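Local coordinates for protein PcaV transcriptional regulator (Streptomyces coelicolor, PDB 4FHT) that acts as a MarR-family transcriptional regulator that probably binds DNA and takes 3,4-dihydroxybenzoate as its natural ligand, at the interface of chains A and B. Residues are numbered along the deposited sequence; one frame, centred on the assembly and turned at random. Chains: chain A/B, PcaV transcriptional regulator.

Contact 1: the interface of chains A and B. Residues chain A 13, 139, 142; chain B 20, 119-120, 123.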
# COMPACT_ATOMS: atom_id res chain seq x y z
N PRO A 13 -6.60 -1.08 10.53
CA PRO A 13 -6.43 -1.71 9.22
C PRO A 13 -5.57 -0.89 8.27
O PRO A 13 -4.81 -1.45 7.48
CB PRO A 13 -7.87 -1.81 8.69
CG PRO A 13 -8.64 -0.78 9.48
CD PRO A 13 -8.00 -0.77 10.82
N VAL A 139 -11.97 -6.49 2.32
CA VAL A 139 -11.65 -5.24 3.00
C VAL A 139 -11.23 -4.16 1.99
O VAL A 139 -11.54 -2.98 2.17
CB VAL A 139 -10.53 -5.43 4.05
CG1 VAL A 139 -10.18 -4.10 4.71
CG2 VAL A 139 -10.98 -6.43 5.10
N ALA A 142 -13.96 -2.06 0.51
CA ALA A 142 -14.68 -1.20 1.44
C ALA A 142 -14.80 0.23 0.92
O ALA A 142 -15.71 0.96 1.31
CB ALA A 142 -14.00 -1.21 2.81
N LEU B 20 -5.50 -2.66 -1.33
CA LEU B 20 -5.91 -2.36 0.04
C LEU B 20 -5.39 -1.00 0.46
O LEU B 20 -6.12 -0.20 1.06
CB LEU B 20 -5.40 -3.44 1.00
CG LEU B 20 -5.72 -3.25 2.48
CD1 LEU B 20 -7.22 -3.40 2.72
CD2 LEU B 20 -4.94 -4.22 3.34
N VAL B 119 -16.16 1.80 8.69
CA VAL B 119 -16.45 1.62 7.28
C VAL B 119 -15.46 0.66 6.63
O VAL B 119 -15.83 -0.18 5.82
CB VAL B 119 -16.42 2.97 6.54
CG1 VAL B 119 -16.53 2.77 5.03
CG2 VAL B 119 -17.54 3.87 7.05
N PHE B 120 -14.19 0.78 7.02
CA PHE B 120 -13.13 -0.04 6.45
C PHE B 120 -13.30 -1.53 6.79
O PHE B 120 -13.08 -2.39 5.94
CB PHE B 120 -11.76 0.45 6.93
CG PHE B 120 -10.65 0.24 5.93
CD1 PHE B 120 -10.85 -0.49 4.77
CD2 PHE B 120 -9.39 0.79 6.15
CE1 PHE B 120 -9.83 -0.68 3.86
CE2 PHE B 120 -8.36 0.60 5.24
CZ PHE B 120 -8.58 -0.14 4.09
N PRO B 123 -17.06 -4.82 5.92
CA PRO B 123 -17.29 -6.07 5.19
C PRO B 123 -16.99 -7.34 5.99
O PRO B 123 -17.41 -8.42 5.57
CB PRO B 123 -16.33 -5.97 4.00
CG PRO B 123 -16.16 -4.52 3.79
CD PRO B 123 -16.18 -3.91 5.16
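A:Ala142, B:Phe120 and A:Val139 hide the most surface in this patch of the dimer interface, and their atoms interlock around the C-terminal end of helix 100-121 of chain B. The methyl CB of A:Ala142 points at that helix end: it lies 3.5 Å from the backbone O of B:Phe120 and also touches the carbonyl of B:Val119 and the ring carbon CG of B:Pro123. A:Val139 crosses the phenyl side chain at about a right angle. Its CG1 methyl, set anti to the backbone N (chi1 178°), is turned to the ring and sits 3.5 Å from CE1 of B:Phe120. The same methyl meets CD1 of B:Leu20 at 3.6 Å, so it packs against both partner side chains. The backbone O of A:Val139 lies in the plane of the phenyl ring at its edge, 3.3 Å from CE1 of B:Phe120, a placement that suits the weakly positive ring rim. CG of A:Pro13 lies above the ring plane near the rim, 3.8 Å from CD2 of B:Phe120, on the same side as the valine methyl. By this shape fit the patch joins the C-terminal helices and the start of helix 13-32 across the dimer, the form in which MarR-family proteins bind DNA.

Contact 2: the interface of chains A and B. Residues chain A 19, 23, 120; chain B 139-140, 143.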
# COMPACT_ATOMS: atom_id res chain seq x y z
N ARG A 19 1.91 -0.89 5.92
CA ARG A 19 3.08 -1.72 6.17
C ARG A 19 3.14 -2.91 5.22
O ARG A 19 4.22 -3.34 4.82
CB ARG A 19 3.12 -2.17 7.63
CG ARG A 19 3.19 -1.00 8.60
CD ARG A 19 3.39 -1.45 10.04
NE ARG A 19 4.68 -2.09 10.24
CZ ARG A 19 5.24 -2.28 11.43
NH1 ARG A 19 4.62 -1.87 12.53
NH2 ARG A 19 6.42 -2.88 11.53
N ALA A 23 6.14 -3.49 2.46
CA ALA A 23 6.77 -4.80 2.35
C ALA A 23 6.68 -5.30 0.92
O ALA A 23 7.62 -5.90 0.39
CB ALA A 23 6.10 -5.78 3.30
N PHE A 120 6.38 -14.25 0.32
CA PHE A 120 5.31 -13.45 0.90
C PHE A 120 4.35 -14.30 1.73
O PHE A 120 3.90 -13.88 2.80
CB PHE A 120 4.54 -12.74 -0.21
CG PHE A 120 4.32 -11.27 0.03
CD1 PHE A 120 4.40 -10.75 1.31
CD2 PHE A 120 4.03 -10.42 -1.02
CE1 PHE A 120 4.20 -9.40 1.54
CE2 PHE A 120 3.82 -9.07 -0.79
CZ PHE A 120 3.90 -8.56 0.49
N VAL B 139 2.06 -11.64 7.15
CA VAL B 139 2.44 -11.51 5.75
C VAL B 139 3.32 -10.28 5.56
O VAL B 139 4.29 -10.31 4.80
CB VAL B 139 1.21 -11.46 4.82
CG1 VAL B 139 1.62 -11.11 3.40
CG2 VAL B 139 0.49 -12.80 4.84
N ALA B 140 2.99 -9.20 6.27
CA ALA B 140 3.78 -7.97 6.20
C ALA B 140 5.19 -8.20 6.74
O ALA B 140 6.14 -7.58 6.28
CB ALA B 140 3.09 -6.85 6.95
N ALA B 143 8.75 -9.49 4.89
CA ALA B 143 9.84 -8.60 4.51
C ALA B 143 10.92 -8.62 5.58
O ALA B 143 10.80 -7.96 6.61
CB ALA B 143 9.32 -7.19 4.30
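The helical dimerisation region typical of MarR-family proteins supplies this contact, where the end of helix 126-140 of chain B lies against helices 13-32 and 100-121 of chain A. A:Phe120 and B:Val139 cross at about a right angle. The CG1 methyl of B:Val139 lies above the ring plane beside the CD1-CE1 rim, 3.5 Å from CD1 of A:Phe120, while the backbone O of B:Val139 is 3.4 Å from CE1 of A:Phe120. That carbonyl oxygen lies in the ring plane, which places it at the hydrogen-bearing rim and not over the pi face. The valine has CG1 anti to its own backbone N (chi1 171°), the orientation that turns this branch to the ring, while CG2 approaches the backbone O of A:Phe120 at 4.1 Å. Beside this pair, small residues permit close backbone approach. The methyl CB of A:Ala23 is 3.5 Å from the backbone O of B:Ala140 and 3.7 Å from CB of B:Ala143, so it is touched by both the helix end and the following segment. A:Arg19 adds a looser backbone contact, its O being 4.3 Å from CB of B:Ala140. The patch therefore sits where the last turn of helix 126-140 and the short segment after it reach into the partner, bridging the middle of helix 13-32 and the C-terminal end of helix 100-121.

Contact 3: the interface of chains A and B. Residues chain A 18-19, 22; chain B 38-39, 62-64.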
# COMPACT_ATOMS: atom_id res chain seq x y z
N ARG A 18 -0.64 -0.00 5.10
CA ARG A 18 0.56 0.71 4.70
C ARG A 18 1.79 -0.17 4.81
O ARG A 18 2.62 -0.22 3.90
CB ARG A 18 0.77 1.98 5.53
CG ARG A 18 2.16 2.58 5.32
CD ARG A 18 2.36 3.92 6.03
NE ARG A 18 2.35 3.81 7.48
CZ ARG A 18 3.36 3.34 8.21
NH1 ARG A 18 4.47 2.91 7.62
NH2 ARG A 18 3.26 3.29 9.53
N ARG A 19 1.91 -0.89 5.92
CA ARG A 19 3.08 -1.72 6.17
C ARG A 19 3.14 -2.91 5.22
O ARG A 19 4.22 -3.34 4.82
CB ARG A 19 3.12 -2.17 7.63
CG ARG A 19 3.19 -1.00 8.60
CD ARG A 19 3.39 -1.45 10.04
NE ARG A 19 4.68 -2.09 10.24
CZ ARG A 19 5.24 -2.28 11.43
NH1 ARG A 19 4.62 -1.87 12.53
NH2 ARG A 19 6.42 -2.88 11.53
N GLN A 22 4.34 -1.44 1.86
CA GLN A 22 5.77 -1.15 1.94
C GLN A 22 6.57 -2.44 1.77
O GLN A 22 7.56 -2.47 1.03
CB GLN A 22 6.13 -0.52 3.29
CG GLN A 22 5.62 0.89 3.48
CD GLN A 22 5.86 1.41 4.89
OE1 GLN A 22 5.53 2.56 5.20
NE2 GLN A 22 6.42 0.57 5.74
N SER B 38 -1.38 9.58 7.17
CA SER B 38 -1.41 8.49 8.15
C SER B 38 -0.04 8.16 8.77
O SER B 38 0.02 7.81 9.95
CB SER B 38 -2.09 7.24 7.57
OG SER B 38 -1.20 6.43 6.84
N PRO B 39 1.06 8.25 7.99
CA PRO B 39 2.35 8.12 8.68
C PRO B 39 2.58 9.23 9.71
O PRO B 39 3.17 8.98 10.76
CB PRO B 39 3.37 8.25 7.54
CG PRO B 39 2.64 7.74 6.34
CD PRO B 39 1.22 8.22 6.53
N VAL B 62 6.70 2.46 14.29
CA VAL B 62 5.59 2.64 13.34
C VAL B 62 5.87 2.09 11.95
O VAL B 62 5.03 2.19 11.05
CB VAL B 62 5.19 4.13 13.23
CG1 VAL B 62 4.76 4.66 14.59
CG2 VAL B 62 6.35 4.95 12.67
N GLY B 63 7.06 1.52 11.76
CA GLY B 63 7.41 0.92 10.48
C GLY B 63 7.74 1.94 9.40
O GLY B 63 7.17 1.90 8.31
N LEU B 64 8.65 2.84 9.72
CA LEU B 64 9.13 3.82 8.75
C LEU B 64 10.65 3.79 8.69
O LEU B 64 11.32 3.87 9.72
CB LEU B 64 8.65 5.23 9.12
CG LEU B 64 7.14 5.48 8.99
CD1 LEU B 64 6.76 6.82 9.60
CD2 LEU B 64 6.72 5.41 7.53
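A:Arg18 spans the interface from helix 13-32 to the end of helix 55-62 and the segment after it in chain B. From CB the chain runs to CG, anti to the backbone N (chi1 168°), and bends at chi3, where CD packs 3.8 Å from CG of B:Pro39. NE passes CG of the same proline at 4.1 Å. Beyond CZ, NH2 donates a nearly straight hydrogen bond of 2.6 Å to the backbone O of B:Val62, with 170° at the hydrogen. NH1 donates to the backbone O of B:Gly63 at 3.0 Å and, within chain A, to the amide oxygen OE1 of A:Gln22 at 2.7 Å. CD2 of B:Leu64 packs against NH1 at 3.4 Å. All three acceptors lie within a few degrees of the guanidinium plane, which should restrict its rotation. With an alanine here, the carbonyls of B:Val62 and B:Gly63 would probably lose these donors, and A:Gln22 would be freer to turn. A:Arg18 and B:Ser38 are among the residues that bind 3,4-dihydroxybenzoate, so the dimer contact may be coupled to ligand binding. The guanidinium of A:Arg19 lays its face over CA of B:Gly63. NE2 of A:Gln22 bonds O of B:Gly63 at 3.0 Å from the face opposite to NH1 of A:Arg18.

Helix 13-32 of chain A runs through all three sites, contributing its first residue to contact 1 and residues further along to contacts 2 and 3. Contacts 2 and 3 share A:Arg19, whose backbone faces one and whose guanidinium faces the other; their C-alpha centres are about 11 Å apart. Contact 1 lies about 18 Å from contact 2 and about 17 Å from contact 3, again between C-alpha centres. The pairing of residues 120 and 139 recurs with chains exchanged in contacts 1 and 2, as the two-fold requires. Apolar helix packing is thereby joined to a polar link at a ligand-site residue, a possible route between ligand and dimer geometry.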